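Local atomic coordinates of endoglucanase A (Clostridium cellulolyticum, PDB entry 1EDG), a protein that hydrolyses internal beta-1,4-glucosidic bonds of cellulose, acting as an endoglucanase of glycosyl hydrolase family 5. Residues Q14-P18 against D290-N294; I95-N101 against Q151-F156; Q104-N108 against R155-Y159; V285-M289 against Y325-A330. All coordinates share one frame. Residues are numbered along the deposited sequence.

Interaction 1 (Q14-P18 against D290-N294)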
loop_
_atom_site.group_PDB
_atom_site.type_symbol
_atom_site.label_atom_id
_atom_site.label_comp_id
_atom_site.label_asym_id
_atom_site.label_seq_id
_atom_site.Cartn_x
_atom_site.Cartn_y
_atom_site.Cartn_z
ATOM N N GLN A 14 23.739 6.435 4.149
ATOM C CA GLN A 14 22.740 6.986 3.236
ATOM C C GLN A 14 23.286 6.961 1.805
ATOM O O GLN A 14 24.437 7.334 1.568
ATOM C CB GLN A 14 22.405 8.426 3.648
ATOM C CG GLN A 14 21.566 9.232 2.641
ATOM C CD GLN A 14 20.102 8.815 2.593
ATOM O OE1 GLN A 14 19.414 8.792 3.617
ATOM N NE2 GLN A 14 19.614 8.503 1.400
ATOM N N LYS A 15 22.480 6.488 0.860
ATOM C CA LYS A 15 22.903 6.440 -0.536
ATOM C C LYS A 15 22.525 7.744 -1.221
ATOM O O LYS A 15 21.684 8.490 -0.722
ATOM C CB LYS A 15 22.268 5.249 -1.254
ATOM C CG LYS A 15 22.735 3.913 -0.710
ATOM C CD LYS A 15 22.273 2.760 -1.574
ATOM C CE LYS A 15 22.736 1.414 -1.013
ATOM N NZ LYS A 15 24.224 1.250 -0.995
ATOM N N ASN A 16 23.164 8.039 -2.348
ATOM C CA ASN A 16 22.867 9.267 -3.074
ATOM C C ASN A 16 21.490 9.240 -3.731
ATOM O O ASN A 16 21.154 8.300 -4.451
ATOM C CB ASN A 16 23.932 9.544 -4.135
ATOM C CG ASN A 16 23.631 10.794 -4.946
ATOM O OD1 ASN A 16 23.465 11.887 -4.392
ATOM N ND2 ASN A 16 23.521 10.636 -6.258
ATOM N N ILE A 17 20.690 10.258 -3.440
ATOM C CA ILE A 17 19.349 10.404 -4.001
ATOM C C ILE A 17 19.219 11.843 -4.502
ATOM O O ILE A 17 19.583 12.783 -3.797
ATOM C CB ILE A 17 18.235 10.094 -2.936
ATOM C CG1 ILE A 17 18.025 8.583 -2.805
ATOM C CG2 ILE A 17 16.909 10.746 -3.312
ATOM C CD1 ILE A 17 18.767 7.974 -1.672
ATOM N N PRO A 18 18.721 12.033 -5.738
ATOM C CA PRO A 18 18.552 13.369 -6.323
ATOM C C PRO A 18 17.644 14.269 -5.491
ATOM O O PRO A 18 16.622 13.823 -4.969
ATOM C CB PRO A 18 17.918 13.067 -7.682
ATOM C CG PRO A 18 18.463 11.725 -8.023
ATOM C CD PRO A 18 18.356 10.988 -6.711
ATOM N N ASP A 290 17.734 -3.031 -3.437
ATOM C CA ASP A 290 18.829 -2.638 -4.319
ATOM C C ASP A 290 18.317 -2.544 -5.754
ATOM O O ASP A 290 18.683 -1.627 -6.490
ATOM C CB ASP A 290 19.998 -3.620 -4.224
ATOM C CG ASP A 290 20.839 -3.411 -2.974
ATOM O OD1 ASP A 290 20.876 -2.279 -2.450
ATOM O OD2 ASP A 290 21.467 -4.384 -2.515
ATOM N N ASN A 291 17.449 -3.475 -6.140
ATOM C CA ASN A 291 16.861 -3.453 -7.482
ATOM C C ASN A 291 16.074 -2.159 -7.661
ATOM O O ASN A 291 16.178 -1.490 -8.692
ATOM C CB ASN A 291 15.921 -4.646 -7.686
ATOM C CG ASN A 291 16.663 -5.953 -7.835
ATOM O OD1 ASN A 291 17.890 -5.966 -7.963
ATOM N ND2 ASN A 291 15.929 -7.059 -7.815
ATOM N N ILE A 292 15.294 -1.812 -6.643
ATOM C CA ILE A 292 14.489 -0.600 -6.669
ATOM C C ILE A 292 15.368 0.651 -6.719
ATOM O O ILE A 292 15.083 1.591 -7.478
ATOM C CB ILE A 292 13.538 -0.544 -5.448
ATOM C CG1 ILE A 292 12.469 -1.635 -5.575
ATOM C CG2 ILE A 292 12.889 0.832 -5.336
ATOM C CD1 ILE A 292 11.622 -1.806 -4.333
ATOM N N TYR A 293 16.438 0.657 -5.932
ATOM C CA TYR A 293 17.352 1.795 -5.907
ATOM C C TYR A 293 17.994 2.017 -7.275
ATOM O O TYR A 293 17.973 3.123 -7.814
ATOM C CB TYR A 293 18.457 1.576 -4.867
ATOM C CG TYR A 293 19.487 2.683 -4.844
ATOM C CD1 TYR A 293 19.157 3.947 -4.363
ATOM C CD2 TYR A 293 20.786 2.473 -5.316
ATOM C CE1 TYR A 293 20.087 4.983 -4.348
ATOM C CE2 TYR A 293 21.726 3.503 -5.306
ATOM C CZ TYR A 293 21.368 4.756 -4.821
ATOM O OH TYR A 293 22.269 5.798 -4.820
ATOM N N ASN A 294 18.551 0.952 -7.836
ATOM C CA ASN A 294 19.217 1.023 -9.129
ATOM C C ASN A 294 18.308 1.416 -10.278
ATOM O O ASN A 294 18.684 2.226 -11.125
ATOM C CB ASN A 294 19.904 -0.305 -9.441
ATOM C CG ASN A 294 21.033 -0.616 -8.474
ATOM O OD1 ASN A 294 21.698 0.291 -7.964
ATOM N ND2 ASN A 294 21.253 -1.898 -8.212
HETATM O O HOH W 1 25.229 6.232 -3.269
#
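One hydrogen bond crosses this surface contact. Y293 OH donates to the backbone carbonyl N16 O at 2.8 Å, so the extended loop 14-18 is held by its main chain. A water lies next to this bond. It accepts from N16 N at 2.9 Å and makes a weak bond to Y293 OH at 3.4 Å.

The aliphatic part of K15 lies on the Y293 ring. K15 CD sits 3.9 Å from the centroid of the Y293 ring, 12° off the normal, which is a CH-pi contact over the face. The ammonium lies farther out: K15 NZ is 5.9 Å from the same centroid, at most a weak cation-pi attraction. I17 meets the ring at its edge, with I17 CD1 4.2 Å from Y293 CE1.

Charge plays little part across the two segments. The carboxylate of D290 forms a salt bridge with R333, and K15 CE comes no closer than 4.4 Å to D290 OD1. Outside the pair, K15 makes backbone hydrogen bonds with A332, and Q14 OE1 bonds K331 NZ.

The arrangement is an N-terminal segment packed on the outside of a TIM barrel, against helix 279-297, which leads into barrel strand 303-308.

Interaction 2 (I95-N101 against Q151-F156)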
loop_
_atom_site.group_PDB
_atom_site.type_symbol
_atom_site.label_atom_id
_atom_site.label_comp_id
_atom_site.label_asym_id
_atom_site.label_seq_id
_atom_site.Cartn_x
_atom_site.Cartn_y
_atom_site.Cartn_z
ATOM N N ILE A 95 -21.159 4.463 -8.186
ATOM C CA ILE A 95 -20.808 4.210 -6.792
ATOM C C ILE A 95 -21.878 4.757 -5.855
ATOM O O ILE A 95 -22.324 5.898 -6.000
ATOM C CB ILE A 95 -19.433 4.851 -6.420
ATOM C CG1 ILE A 95 -18.308 4.199 -7.232
ATOM C CG2 ILE A 95 -19.152 4.679 -4.929
ATOM C CD1 ILE A 95 -16.965 4.893 -7.085
ATOM N N SER A 96 -22.297 3.931 -4.904
ATOM C CA SER A 96 -23.299 4.332 -3.926
ATOM C C SER A 96 -22.848 5.576 -3.166
ATOM O O SER A 96 -21.738 5.604 -2.623
ATOM C CB SER A 96 -23.520 3.204 -2.924
ATOM O OG SER A 96 -24.288 3.670 -1.828
ATOM N N ASP A 97 -23.715 6.581 -3.085
ATOM C CA ASP A 97 -23.392 7.813 -2.368
ATOM C C ASP A 97 -23.210 7.586 -0.868
ATOM O O ASP A 97 -22.458 8.304 -0.213
ATOM C CB ASP A 97 -24.470 8.872 -2.598
ATOM C CG ASP A 97 -24.422 9.455 -3.993
ATOM O OD1 ASP A 97 -23.346 9.959 -4.384
ATOM O OD2 ASP A 97 -25.457 9.413 -4.697
ATOM N N VAL A 98 -23.906 6.589 -0.331
ATOM C CA VAL A 98 -23.822 6.264 1.091
ATOM C C VAL A 98 -22.409 5.787 1.410
ATOM O O VAL A 98 -21.824 6.189 2.413
ATOM C CB VAL A 98 -24.879 5.181 1.490
ATOM C CG1 VAL A 98 -24.592 4.609 2.871
ATOM C CG2 VAL A 98 -26.266 5.793 1.480
ATOM N N TRP A 99 -21.860 4.953 0.533
ATOM C CA TRP A 99 -20.512 4.430 0.714
ATOM C C TRP A 99 -19.484 5.537 0.501
ATOM O O TRP A 99 -18.553 5.684 1.299
ATOM C CB TRP A 99 -20.257 3.289 -0.262
ATOM C CG TRP A 99 -18.911 2.654 -0.124
ATOM C CD1 TRP A 99 -17.867 2.758 -0.998
ATOM C CD2 TRP A 99 -18.478 1.756 0.912
ATOM N NE1 TRP A 99 -16.821 1.974 -0.582
ATOM C CE2 TRP A 99 -17.164 1.348 0.587
ATOM C CE3 TRP A 99 -19.075 1.250 2.077
ATOM C CZ2 TRP A 99 -16.435 0.455 1.383
ATOM C CZ3 TRP A 99 -18.345 0.357 2.871
ATOM C CH2 TRP A 99 -17.041 -0.028 2.516
ATOM N N MET A 100 -19.664 6.321 -0.562
ATOM C CA MET A 100 -18.748 7.419 -0.876
ATOM C C MET A 100 -18.669 8.429 0.271
ATOM O O MET A 100 -17.580 8.881 0.635
ATOM C CB MET A 100 -19.168 8.130 -2.168
ATOM C CG MET A 100 -18.157 9.156 -2.668
ATOM S SD MET A 100 -16.583 8.425 -3.226
ATOM C CE MET A 100 -16.904 8.260 -4.970
ATOM N N ASN A 101 -19.820 8.764 0.849
ATOM C CA ASN A 101 -19.870 9.717 1.961
ATOM C C ASN A 101 -19.067 9.244 3.166
ATOM O O ASN A 101 -18.340 10.030 3.775
ATOM C CB ASN A 101 -21.315 9.993 2.386
ATOM C CG ASN A 101 -22.086 10.790 1.356
ATOM O OD1 ASN A 101 -21.501 11.421 0.472
ATOM N ND2 ASN A 101 -23.409 10.759 1.455
ATOM N N GLN A 151 -15.389 9.027 -11.060
ATOM C CA GLN A 151 -16.233 9.363 -9.921
ATOM C C GLN A 151 -15.418 9.766 -8.691
ATOM O O GLN A 151 -15.743 10.755 -8.023
ATOM C CB GLN A 151 -17.145 8.187 -9.580
ATOM C CG GLN A 151 -18.164 7.867 -10.657
ATOM C CD GLN A 151 -18.947 6.624 -10.331
ATOM O OE1 GLN A 151 -19.866 6.655 -9.512
ATOM N NE2 GLN A 151 -18.573 5.513 -10.943
ATOM N N ILE A 152 -14.381 8.993 -8.379
ATOM C CA ILE A 152 -13.532 9.305 -7.233
ATOM C C ILE A 152 -12.854 10.658 -7.456
ATOM O O ILE A 152 -12.848 11.515 -6.566
ATOM C CB ILE A 152 -12.478 8.208 -6.980
ATOM C CG1 ILE A 152 -13.174 6.893 -6.624
ATOM C CG2 ILE A 152 -11.555 8.619 -5.824
ATOM C CD1 ILE A 152 -12.250 5.702 -6.610
ATOM N N ALA A 153 -12.334 10.871 -8.660
ATOM C CA ALA A 153 -11.683 12.131 -8.992
ATOM C C ALA A 153 -12.636 13.323 -8.837
ATOM O O ALA A 153 -12.253 14.374 -8.323
ATOM C CB ALA A 153 -11.129 12.078 -10.411
ATOM N N ALA A 154 -13.885 13.159 -9.265
ATOM C CA ALA A 154 -14.856 14.242 -9.165
ATOM C C ALA A 154 -15.201 14.566 -7.714
ATOM O O ALA A 154 -15.306 15.732 -7.347
ATOM C CB ALA A 154 -16.123 13.901 -9.943
ATOM N N ARG A 155 -15.362 13.538 -6.890
ATOM C CA ARG A 155 -15.705 13.746 -5.489
ATOM C C ARG A 155 -14.597 14.444 -4.705
ATOM O O ARG A 155 -14.877 15.337 -3.906
ATOM C CB ARG A 155 -16.074 12.417 -4.812
ATOM C CG ARG A 155 -16.324 12.518 -3.304
ATOM C CD ARG A 155 -17.503 13.439 -2.962
ATOM N NE ARG A 155 -18.793 12.816 -3.250
ATOM C CZ ARG A 155 -19.579 12.256 -2.332
ATOM N NH1 ARG A 155 -19.216 12.235 -1.052
ATOM N NH2 ARG A 155 -20.726 11.699 -2.699
ATOM N N PHE A 156 -13.348 14.056 -4.949
ATOM C CA PHE A 156 -12.218 14.639 -4.233
ATOM C C PHE A 156 -11.440 15.699 -5.007
ATOM O O PHE A 156 -10.290 15.994 -4.673
ATOM C CB PHE A 156 -11.276 13.527 -3.775
ATOM C CG PHE A 156 -11.901 12.569 -2.801
ATOM C CD1 PHE A 156 -11.862 12.824 -1.429
ATOM C CD2 PHE A 156 -12.535 11.413 -3.251
ATOM C CE1 PHE A 156 -12.442 11.942 -0.521
ATOM C CE2 PHE A 156 -13.119 10.523 -2.353
ATOM C CZ PHE A 156 -13.072 10.786 -0.984
#
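This is a helix-helix contact on the outer layer of the TIM barrel. It joins the start of helix 97-111 to the end of helix 138-155, which follow barrel strands 77-80 and 116-120. The axes of the short segments 97-101 and 151-155 approach to 12.2 Å and cross at -55°. The gap is filled by long side chains.

M100 fills the middle. M100 CE reaches I152 CG1 at 4.3 Å, and M100 SD lies 4.1 Å from F156 CE2, an oblique Met-aromatic contact. I95 CD1 adds an apolar touch on I152 CG1 at 4.3 Å.

Polar bonds flank this core. I95 N donates to Q151 OE1 at 2.9 Å, tying the residue just before the S96 N-cap to helix 138-155. R155 NH1 donates to N101 OD1 at 2.9 Å, and R155 NH2 makes a long, weak salt bridge with D97 OD1 at 3.6 Å. With its edge so engaged, the R155 guanidinium takes M100 on one face, M100 CG lying 3.4 Å from R155 CZ.

Interaction 3 (Q104-N108 against R155-Y159)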
loop_
_atom_site.group_PDB
_atom_site.type_symbol
_atom_site.label_atom_id
_atom_site.label_comp_id
_atom_site.label_asym_id
_atom_site.label_seq_id
_atom_site.Cartn_x
_atom_site.Cartn_y
_atom_site.Cartn_z
ATOM N N GLN A 104 -15.271 9.373 2.479
ATOM C CA GLN A 104 -14.802 10.753 2.577
ATOM C C GLN A 104 -14.685 11.221 4.032
ATOM O O GLN A 104 -13.825 12.035 4.361
ATOM C CB GLN A 104 -15.718 11.693 1.790
ATOM C CG GLN A 104 -15.250 13.138 1.788
ATOM C CD GLN A 104 -16.075 14.018 0.882
ATOM O OE1 GLN A 104 -17.259 13.769 0.664
ATOM N NE2 GLN A 104 -15.457 15.054 0.346
ATOM N N GLU A 105 -15.556 10.709 4.891
ATOM C CA GLU A 105 -15.551 11.058 6.312
ATOM C C GLU A 105 -14.215 10.635 6.928
ATOM O O GLU A 105 -13.547 11.426 7.594
ATOM C CB GLU A 105 -16.698 10.320 7.007
ATOM C CG GLU A 105 -17.479 11.117 8.033
ATOM C CD GLU A 105 -18.838 10.483 8.329
ATOM O OE1 GLU A 105 -18.876 9.346 8.846
ATOM O OE2 GLU A 105 -19.873 11.112 8.021
ATOM N N VAL A 106 -13.823 9.390 6.672
ATOM C CA VAL A 106 -12.571 8.835 7.188
ATOM C C VAL A 106 -11.354 9.540 6.573
ATOM O O VAL A 106 -10.351 9.768 7.257
ATOM C CB VAL A 106 -12.502 7.307 6.956
ATOM C CG1 VAL A 106 -11.153 6.752 7.400
ATOM C CG2 VAL A 106 -13.619 6.621 7.732
ATOM N N VAL A 107 -11.448 9.888 5.291
ATOM C CA VAL A 107 -10.376 10.609 4.604
ATOM C C VAL A 107 -10.174 11.940 5.332
ATOM O O VAL A 107 -9.042 12.342 5.629
ATOM C CB VAL A 107 -10.738 10.879 3.111
ATOM C CG1 VAL A 107 -9.809 11.928 2.504
ATOM C CG2 VAL A 107 -10.652 9.583 2.314
ATOM N N ASN A 108 -11.283 12.593 5.666
ATOM C CA ASN A 108 -11.234 13.869 6.361
ATOM C C ASN A 108 -10.596 13.791 7.744
ATOM O O ASN A 108 -9.964 14.749 8.174
ATOM C CB ASN A 108 -12.622 14.507 6.418
ATOM C CG ASN A 108 -13.027 15.125 5.090
ATOM O OD1 ASN A 108 -12.194 15.275 4.192
ATOM N ND2 ASN A 108 -14.292 15.505 4.962
ATOM N N ARG A 155 -15.362 13.538 -6.890
ATOM C CA ARG A 155 -15.705 13.746 -5.489
ATOM C C ARG A 155 -14.597 14.444 -4.705
ATOM O O ARG A 155 -14.877 15.337 -3.906
ATOM C CB ARG A 155 -16.074 12.417 -4.812
ATOM C CG ARG A 155 -16.324 12.518 -3.304
ATOM C CD ARG A 155 -17.503 13.439 -2.962
ATOM N NE ARG A 155 -18.793 12.816 -3.250
ATOM C CZ ARG A 155 -19.579 12.256 -2.332
ATOM N NH1 ARG A 155 -19.216 12.235 -1.052
ATOM N NH2 ARG A 155 -20.726 11.699 -2.699
ATOM N N PHE A 156 -13.348 14.056 -4.949
ATOM C CA PHE A 156 -12.218 14.639 -4.233
ATOM C C PHE A 156 -11.440 15.699 -5.007
ATOM O O PHE A 156 -10.290 15.994 -4.673
ATOM C CB PHE A 156 -11.276 13.527 -3.775
ATOM C CG PHE A 156 -11.901 12.569 -2.801
ATOM C CD1 PHE A 156 -11.862 12.824 -1.429
ATOM C CD2 PHE A 156 -12.535 11.413 -3.251
ATOM C CE1 PHE A 156 -12.442 11.942 -0.521
ATOM C CE2 PHE A 156 -13.119 10.523 -2.353
ATOM C CZ PHE A 156 -13.072 10.786 -0.984
ATOM N N ALA A 157 -12.106 16.330 -5.968
ATOM C CA ALA A 157 -11.500 17.353 -6.819
ATOM C C ALA A 157 -10.827 18.526 -6.098
ATOM O O ALA A 157 -9.841 19.074 -6.589
ATOM C CB ALA A 157 -12.540 17.884 -7.801
ATOM N N ASN A 158 -11.361 18.908 -4.943
ATOM C CA ASN A 158 -10.830 20.040 -4.185
ATOM C C ASN A 158 -9.690 19.741 -3.216
ATOM O O ASN A 158 -9.158 20.658 -2.593
ATOM C CB ASN A 158 -11.962 20.750 -3.437
ATOM C CG ASN A 158 -13.001 21.340 -4.373
ATOM O OD1 ASN A 158 -12.667 21.931 -5.400
ATOM N ND2 ASN A 158 -14.268 21.181 -4.023
ATOM N N TYR A 159 -9.320 18.476 -3.063
ATOM C CA TYR A 159 -8.236 18.132 -2.149
ATOM C C TYR A 159 -6.893 18.383 -2.829
ATOM O O TYR A 159 -6.737 18.102 -4.016
ATOM C CB TYR A 159 -8.355 16.678 -1.700
ATOM C CG TYR A 159 -9.551 16.406 -0.805
ATOM C CD1 TYR A 159 -10.853 16.514 -1.295
ATOM C CD2 TYR A 159 -9.379 16.037 0.529
ATOM C CE1 TYR A 159 -11.951 16.261 -0.483
ATOM C CE2 TYR A 159 -10.476 15.780 1.355
ATOM C CZ TYR A 159 -11.756 15.895 0.839
ATOM O OH TYR A 159 -12.846 15.633 1.634
HETATM O O HOH W 2 -16.560 16.796 -2.122
HETATM O O HOH W 3 -14.884 17.407 2.690
#
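R155, at the end of helix 138-155, is the first residue of its segment to meet helix 97-111. R155 NH1 donates to Q104 OE1 at 3.0 Å. The same nitrogen also bonds N101, one turn earlier on that helix. The carbonyl R155 O accepts from a water at 2.9 Å, and this water accepts in turn from Q104 NE2 at 3.2 Å.

F156 leaves the helical conformation and opens a type I beta turn that runs to Y159. Its ring is buried against the helix: F156 CE1 lies 3.8 Å from Q104 CG and 4.0 Å from V107 CG1.

Y159 closes the turn, with Y159 N bonded to F156 O at 3.1 Å. Its ring packs on V107, with Y159 CE2 4.1 Å from V107 CG1. Y159 OH accepts from Q104 NE2 at 3.0 Å and donates to N108 OD1 at 2.7 Å. A water donates to Y159 OH at 2.9 Å and accepts from N108 ND2 at 3.0 Å.

The contact joins helix 97-111 to the turn that precedes strand 163-166 of the TIM barrel. Q104 accepts at OE1 and donates at NE2, which settles how its amide lies; Y159 OH then donates onward to N108.

Interaction 4 (V285-M289 against Y325-A330)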
loop_
_atom_site.group_PDB
_atom_site.type_symbol
_atom_site.label_atom_id
_atom_site.label_comp_id
_atom_site.label_asym_id
_atom_site.label_seq_id
_atom_site.Cartn_x
_atom_site.Cartn_y
_atom_site.Cartn_z
ATOM N N VAL A 285 16.215 -9.150 2.758
ATOM C CA VAL A 285 15.555 -7.853 2.879
ATOM C C VAL A 285 16.081 -6.834 1.862
ATOM O O VAL A 285 15.306 -6.122 1.231
ATOM C CB VAL A 285 15.731 -7.270 4.316
ATOM C CG1 VAL A 285 15.232 -5.829 4.383
ATOM C CG2 VAL A 285 14.983 -8.124 5.331
ATOM N N THR A 286 17.396 -6.781 1.683
ATOM C CA THR A 286 18.000 -5.810 0.775
ATOM C C THR A 286 18.009 -6.096 -0.734
ATOM O O THR A 286 18.065 -5.156 -1.530
ATOM C CB THR A 286 19.442 -5.466 1.222
ATOM O OG1 THR A 286 20.241 -6.655 1.223
ATOM C CG2 THR A 286 19.436 -4.851 2.622
ATOM N N TRP A 287 17.921 -7.362 -1.140
ATOM C CA TRP A 287 17.970 -7.681 -2.570
ATOM C C TRP A 287 16.993 -6.871 -3.417
ATOM O O TRP A 287 17.398 -6.212 -4.379
ATOM C CB TRP A 287 17.788 -9.187 -2.827
ATOM C CG TRP A 287 16.361 -9.665 -2.779
ATOM C CD1 TRP A 287 15.679 -10.097 -1.677
ATOM C CD2 TRP A 287 15.426 -9.700 -3.872
ATOM N NE1 TRP A 287 14.376 -10.386 -2.011
ATOM C CE2 TRP A 287 14.192 -10.153 -3.350
ATOM C CE3 TRP A 287 15.509 -9.385 -5.238
ATOM C CZ2 TRP A 287 13.043 -10.298 -4.147
ATOM C CZ3 TRP A 287 14.366 -9.527 -6.031
ATOM C CH2 TRP A 287 13.151 -9.980 -5.480
ATOM N N PHE A 288 15.721 -6.858 -3.031
ATOM C CA PHE A 288 14.733 -6.125 -3.811
ATOM C C PHE A 288 14.887 -4.616 -3.673
ATOM O O PHE A 288 14.575 -3.867 -4.606
ATOM C CB PHE A 288 13.300 -6.589 -3.495
ATOM C CG PHE A 288 12.754 -6.080 -2.189
ATOM C CD1 PHE A 288 12.977 -6.775 -1.006
ATOM C CD2 PHE A 288 12.016 -4.898 -2.146
ATOM C CE1 PHE A 288 12.475 -6.297 0.204
ATOM C CE2 PHE A 288 11.514 -4.416 -0.945
ATOM C CZ PHE A 288 11.746 -5.120 0.233
ATOM N N MET A 289 15.393 -4.169 -2.525
ATOM C CA MET A 289 15.600 -2.744 -2.302
ATOM C C MET A 289 16.701 -2.221 -3.216
ATOM O O MET A 289 16.611 -1.099 -3.714
ATOM C CB MET A 289 15.936 -2.462 -0.839
ATOM C CG MET A 289 14.797 -2.798 0.090
ATOM S SD MET A 289 15.040 -2.144 1.729
ATOM C CE MET A 289 13.548 -2.792 2.589
ATOM N N TYR A 325 15.461 -2.782 10.889
ATOM C CA TYR A 325 16.413 -2.971 9.796
ATOM C C TYR A 325 15.745 -2.692 8.438
ATOM O O TYR A 325 16.318 -2.018 7.577
ATOM C CB TYR A 325 16.949 -4.402 9.844
ATOM C CG TYR A 325 17.993 -4.733 8.796
ATOM C CD1 TYR A 325 19.342 -4.460 9.018
ATOM C CD2 TYR A 325 17.634 -5.367 7.605
ATOM C CE1 TYR A 325 20.309 -4.815 8.084
ATOM C CE2 TYR A 325 18.593 -5.727 6.662
ATOM C CZ TYR A 325 19.928 -5.450 6.907
ATOM O OH TYR A 325 20.872 -5.822 5.978
ATOM N N TYR A 326 14.534 -3.217 8.263
ATOM C CA TYR A 326 13.761 -3.038 7.037
ATOM C C TYR A 326 13.564 -1.543 6.738
ATOM O O TYR A 326 13.879 -1.066 5.643
ATOM C CB TYR A 326 12.398 -3.751 7.184
ATOM C CG TYR A 326 11.572 -3.867 5.916
ATOM C CD1 TYR A 326 10.931 -2.752 5.370
ATOM C CD2 TYR A 326 11.414 -5.101 5.275
ATOM C CE1 TYR A 326 10.149 -2.859 4.218
ATOM C CE2 TYR A 326 10.629 -5.220 4.120
ATOM C CZ TYR A 326 9.999 -4.094 3.600
ATOM O OH TYR A 326 9.208 -4.198 2.481
ATOM N N VAL A 327 13.069 -0.798 7.721
ATOM C CA VAL A 327 12.827 0.633 7.540
ATOM C C VAL A 327 14.123 1.425 7.310
ATOM O O VAL A 327 14.170 2.296 6.444
ATOM C CB VAL A 327 12.033 1.231 8.736
ATOM C CG1 VAL A 327 11.903 2.740 8.582
ATOM C CG2 VAL A 327 10.639 0.585 8.811
ATOM N N ALA A 328 15.169 1.106 8.070
ATOM C CA ALA A 328 16.458 1.786 7.929
ATOM C C ALA A 328 17.047 1.577 6.532
ATOM O O ALA A 328 17.531 2.524 5.911
ATOM C CB ALA A 328 17.436 1.299 8.992
ATOM N N GLN A 329 17.002 0.344 6.036
ATOM C CA GLN A 329 17.531 0.030 4.710
ATOM C C GLN A 329 16.729 0.733 3.611
ATOM O O GLN A 329 17.290 1.190 2.615
ATOM C CB GLN A 329 17.549 -1.485 4.481
ATOM C CG GLN A 329 18.547 -2.243 5.363
ATOM C CD GLN A 329 20.006 -1.935 5.036
ATOM O OE1 GLN A 329 20.324 -1.375 3.986
ATOM N NE2 GLN A 329 20.899 -2.305 5.939
ATOM N N ALA A 330 15.417 0.834 3.798
ATOM C CA ALA A 330 14.573 1.514 2.814
ATOM C C ALA A 330 14.880 3.018 2.812
ATOM O O ALA A 330 15.030 3.634 1.750
ATOM C CB ALA A 330 13.083 1.266 3.110
#
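The two helical segments run in nearly the same direction. Their axes cross at -27° and approach to 10.3 Å. The nearest CA pairs are V285 with Y326 at 6.6 Å, M289 with A330 at 6.7 Å and T286 with Q329 at 7.1 Å. Segment 285-289 is kinked: the backbone N of V285 and of F288 lack the helical bond to the preceding turn.

No hydrogen bond crosses the interface. V285 is set between two tyrosines. V285 CB lies 4.0 Å from Y325 CE2, at the ring edge, and V285 CG1 lies 4.0 Å from Y326 CD2. T286 CG2 touches Y325 OH and Q329 CD, each at 3.8 Å.

These are neighbouring outer helices of the TIM barrel, helix 279-297 and helix 316-332, joined in the chain by strand 303-308. This is the helix-strand-helix order of a beta/alpha barrel.

On the side facing the strands, Y326 takes M289 on one face. M289 CE is 3.7 Å from the centroid of the Y326 ring, 8° off the normal, a CH-pi contact. F288 CZ comes within 3.5 Å of Y326 OH, whose hydrogen bond goes to the carbonyl of A255. Y326 also touches I305 and C308 of strand 303-308 and C337 of strand 336-339. M289 SD continues to Q329 CB at 3.8 Å and to A330 N at 3.6 Å.

How the interactions relate
The four contacts form two groups on the outside of one eight-stranded TIM barrel. Interactions 2 and 3 have centres about 9 Å apart. They share R155, F156 and helix 97-111, so together they tie that helix to the end of helix 138-155 and the turn after it. Interactions 1 and 4 have centres about 11 Å apart and use successive parts of helix 279-297. The centres of interactions 2 and 4 are about 37 Å apart, on opposite sides of the chain's centre. Along the chain, interactions 2 and 3 close before 4 opens. Interaction 1 encloses 2 and 3 and crosses 4, bringing the N-terminal segment to a late barrel helix.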